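Local coordinates for RavA (Legionella pneumophila str. Paris, PDB 6WO6), which is a Legionella pneumophila effector that probably takes part in host-cell invasion, its biochemical activity being unclear, at residues A164-H169 with C200-S205. The protein carries 2 engineered substitutions. Sequence-based numbering, arbitrary orientation.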
ATOM      1  N   ALA A 164     -10.475  -2.228   9.832  1.00 47.64           N
ATOM      2  CA  ALA A 164      -9.836  -3.537   9.943  1.00 46.93           C
ATOM      3  C   ALA A 164      -9.831  -4.264   8.601  1.00 45.91           C
ATOM      4  O   ALA A 164      -8.842  -4.920   8.240  1.00 46.52           O
ATOM      5  CB  ALA A 164     -10.540  -4.372  11.012  1.00 47.19           C
ATOM      6  N   ALA A 165     -10.925  -4.148   7.844  1.00 44.44           N
ATOM      7  CA  ALA A 165     -10.980  -4.757   6.521  1.00 43.74           C
ATOM      8  C   ALA A 165      -9.928  -4.158   5.595  1.00 45.38           C
ATOM      9  O   ALA A 165      -9.236  -4.890   4.873  1.00 47.57           O
ATOM     10  CB  ALA A 165     -12.379  -4.589   5.927  1.00 41.65           C
ATOM     11  N   LYS A 166      -9.786  -2.826   5.609  1.00 43.83           N
ATOM     12  CA  LYS A 166      -8.791  -2.183   4.755  1.00 43.04           C
ATOM     13  C   LYS A 166      -7.375  -2.585   5.153  1.00 44.63           C
ATOM     14  O   LYS A 166      -6.508  -2.765   4.288  1.00 44.72           O
ATOM     15  CB  LYS A 166      -8.951  -0.664   4.803  1.00 42.10           C
ATOM     16  CG  LYS A 166     -10.261  -0.148   4.223  1.00 42.52           C
ATOM     17  CD  LYS A 166     -10.391  -0.459   2.743  1.00 43.47           C
ATOM     18  CE  LYS A 166     -11.749  -0.025   2.220  1.00 45.82           C
ATOM     19  NZ  LYS A 166     -11.999  -0.518   0.839  1.00 48.51           N
ATOM     20  N   VAL A 167      -7.120  -2.726   6.456  1.00 45.71           N
ATOM     21  CA  VAL A 167      -5.793  -3.149   6.901  1.00 46.27           C
ATOM     22  C   VAL A 167      -5.500  -4.566   6.423  1.00 46.75           C
ATOM     23  O   VAL A 167      -4.392  -4.863   5.956  1.00 47.87           O
ATOM     24  CB  VAL A 167      -5.671  -3.021   8.431  1.00 46.50           C
ATOM     25  CG1 VAL A 167      -4.470  -3.803   8.939  1.00 46.82           C
ATOM     26  CG2 VAL A 167      -5.546  -1.561   8.817  1.00 47.25           C
ATOM     27  N   GLY A 168      -6.486  -5.460   6.531  1.00 45.99           N
ATOM     28  CA  GLY A 168      -6.312  -6.795   5.979  1.00 47.45           C
ATOM     29  C   GLY A 168      -5.998  -6.769   4.493  1.00 48.95           C
ATOM     30  O   GLY A 168      -5.102  -7.480   4.024  1.00 50.00           O
ATOM     31  N   HIS A 169      -6.715  -5.932   3.739  1.00 48.37           N
ATOM     32  CA  HIS A 169      -6.504  -5.859   2.296  1.00 50.20           C
ATOM     33  C   HIS A 169      -5.096  -5.372   1.960  1.00 53.53           C
ATOM     34  O   HIS A 169      -4.410  -5.946   1.100  1.00 54.70           O
ATOM     35  CB  HIS A 169      -7.554  -4.944   1.669  1.00 51.30           C
ATOM     36  CG  HIS A 169      -8.943  -5.497   1.719  1.00 55.71           C
ATOM     37  ND1 HIS A 169     -10.060  -4.717   1.507  1.00 57.61           N
ATOM     38  CD2 HIS A 169      -9.398  -6.751   1.947  1.00 57.87           C
ATOM     39  CE1 HIS A 169     -11.143  -5.468   1.608  1.00 58.90           C
ATOM     40  NE2 HIS A 169     -10.769  -6.706   1.874  1.00 58.46           N
ATOM     41  N   CYS A 200      -5.668  -3.817  -5.220  1.00 51.11           N
ATOM     42  CA  CYS A 200      -4.470  -3.324  -5.893  1.00 50.82           C
ATOM     43  C   CYS A 200      -4.587  -1.838  -6.208  1.00 50.75           C
ATOM     44  O   CYS A 200      -3.626  -1.080  -6.032  1.00 52.95           O
ATOM     45  CB  CYS A 200      -4.211  -4.118  -7.175  1.00 51.56           C
ATOM     46  SG  CYS A 200      -3.773  -5.863  -6.932  1.00 52.01           S
ATOM     47  N   ILE A 201      -5.761  -1.400  -6.664  1.00 49.41           N
ATOM     48  CA  ILE A 201      -5.934   0.002  -7.037  1.00 50.44           C
ATOM     49  C   ILE A 201      -5.959   0.892  -5.798  1.00 54.74           C
ATOM     50  O   ILE A 201      -5.315   1.947  -5.760  1.00 54.50           O
ATOM     51  CB  ILE A 201      -7.204   0.172  -7.890  1.00 47.33           C
ATOM     52  CG1 ILE A 201      -7.029  -0.530  -9.239  1.00 43.72           C
ATOM     53  CG2 ILE A 201      -7.529   1.646  -8.085  1.00 46.92           C
ATOM     54  CD1 ILE A 201      -8.263  -0.512 -10.106  1.00 43.91           C
ATOM     55  N   GLU A 202      -6.701   0.478  -4.763  1.00 58.58           N
ATOM     56  CA  GLU A 202      -6.817   1.284  -3.550  1.00 60.15           C
ATOM     57  C   GLU A 202      -5.467   1.509  -2.884  1.00 58.71           C
ATOM     58  O   GLU A 202      -5.245   2.563  -2.277  1.00 61.04           O
ATOM     59  CB  GLU A 202      -7.781   0.620  -2.563  1.00 62.35           C
ATOM     60  CG  GLU A 202      -9.203   1.157  -2.615  1.00 67.61           C
ATOM     61  CD  GLU A 202     -10.118   0.491  -1.599  1.00 71.17           C
ATOM     62  OE1 GLU A 202      -9.667  -0.462  -0.927  1.00 71.68           O
ATOM     63  OE2 GLU A 202     -11.287   0.918  -1.473  1.00 72.53           O
ATOM     64  N   PHE A 203      -4.558   0.542  -2.985  1.00 54.33           N
ATOM     65  CA  PHE A 203      -3.254   0.608  -2.337  1.00 52.16           C
ATOM     66  C   PHE A 203      -2.127   0.565  -3.361  1.00 49.67           C
ATOM     67  O   PHE A 203      -1.108  -0.098  -3.159  1.00 48.99           O
ATOM     68  CB  PHE A 203      -3.097  -0.522  -1.322  1.00 53.08           C
ATOM     69  CG  PHE A 203      -4.127  -0.502  -0.226  1.00 54.94           C
ATOM     70  CD1 PHE A 203      -4.020   0.391   0.830  1.00 56.08           C
ATOM     71  CD2 PHE A 203      -5.198  -1.382  -0.248  1.00 54.85           C
ATOM     72  CE1 PHE A 203      -4.969   0.408   1.843  1.00 55.85           C
ATOM     73  CE2 PHE A 203      -6.148  -1.371   0.759  1.00 54.18           C
ATOM     74  CZ  PHE A 203      -6.034  -0.474   1.806  1.00 54.96           C
ATOM     75  N   ALA A 204      -2.294   1.294  -4.469  1.00 48.90           N
ATOM     76  CA  ALA A 204      -1.339   1.231  -5.573  1.00 45.53           C
ATOM     77  C   ALA A 204       0.053   1.711  -5.179  1.00 47.91           C
ATOM     78  O   ALA A 204       1.038   1.285  -5.799  1.00 49.20           O
ATOM     79  CB  ALA A 204      -1.850   2.049  -6.758  1.00 41.87           C
ATOM     80  N   SER A 205       0.159   2.578  -4.166  1.00 49.36           N
ATOM     81  CA  SER A 205       1.473   3.041  -3.726  1.00 53.76           C
ATOM     82  C   SER A 205       2.367   1.883  -3.303  1.00 52.65           C
ATOM     83  O   SER A 205       3.596   1.982  -3.394  1.00 53.52           O
ATOM     84  CB  SER A 205       1.329   4.034  -2.575  1.00 60.38           C
ATOM     85  OG  SER A 205       0.415   5.063  -2.899  1.00 65.45           O
TER
HETATM   86  O   HOH W   1      -9.785  -2.960  -0.858  1.00 65.80           O
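K166 and F203 bring the most surface to this contact, and E202 completes it. The aromatic ring of F203, the first residue beyond helix 197-202, reaches to the flank of helix 162-181, where its tip, CZ, lies 3.4 Å from the backbone O of K166 and 4.2 Å from CB of K166. The neighbouring CE2 of F203 lies 3.9 Å from CB of H169, so the ring rests against one turn of helix, with K166 O and H169 CB both oblique to it. A large nonpolar ring suits this buried place because it can span from helix 162-181 to helix 131-141, where it meets V132 and A135.

Beside the ring the contact turns polar. The lysine chain of K166, turned about CB-CG (chi2 -63°) and extended beyond, carries NZ to the carboxylate of E202, the two side chains crossing at about a right angle. NZ of K166 donates to the syn lone pair of E202 OE2, 2.8 Å away, in a salt bridge, and makes a weaker bond with OE1 of E202 at 2.9 Å, so the ammonium straddles both oxygens. A water joins OE1 of E202, to which it donates, with ND1 of H169, whose bond to it is weak. The long, flexible lysine and glutamate suit this partly exposed border. A nonpolar residue just past a helix end, lying against another helix and flanked by a salt bridge, is helix-to-helix-end packing in an elongated all-helical protein.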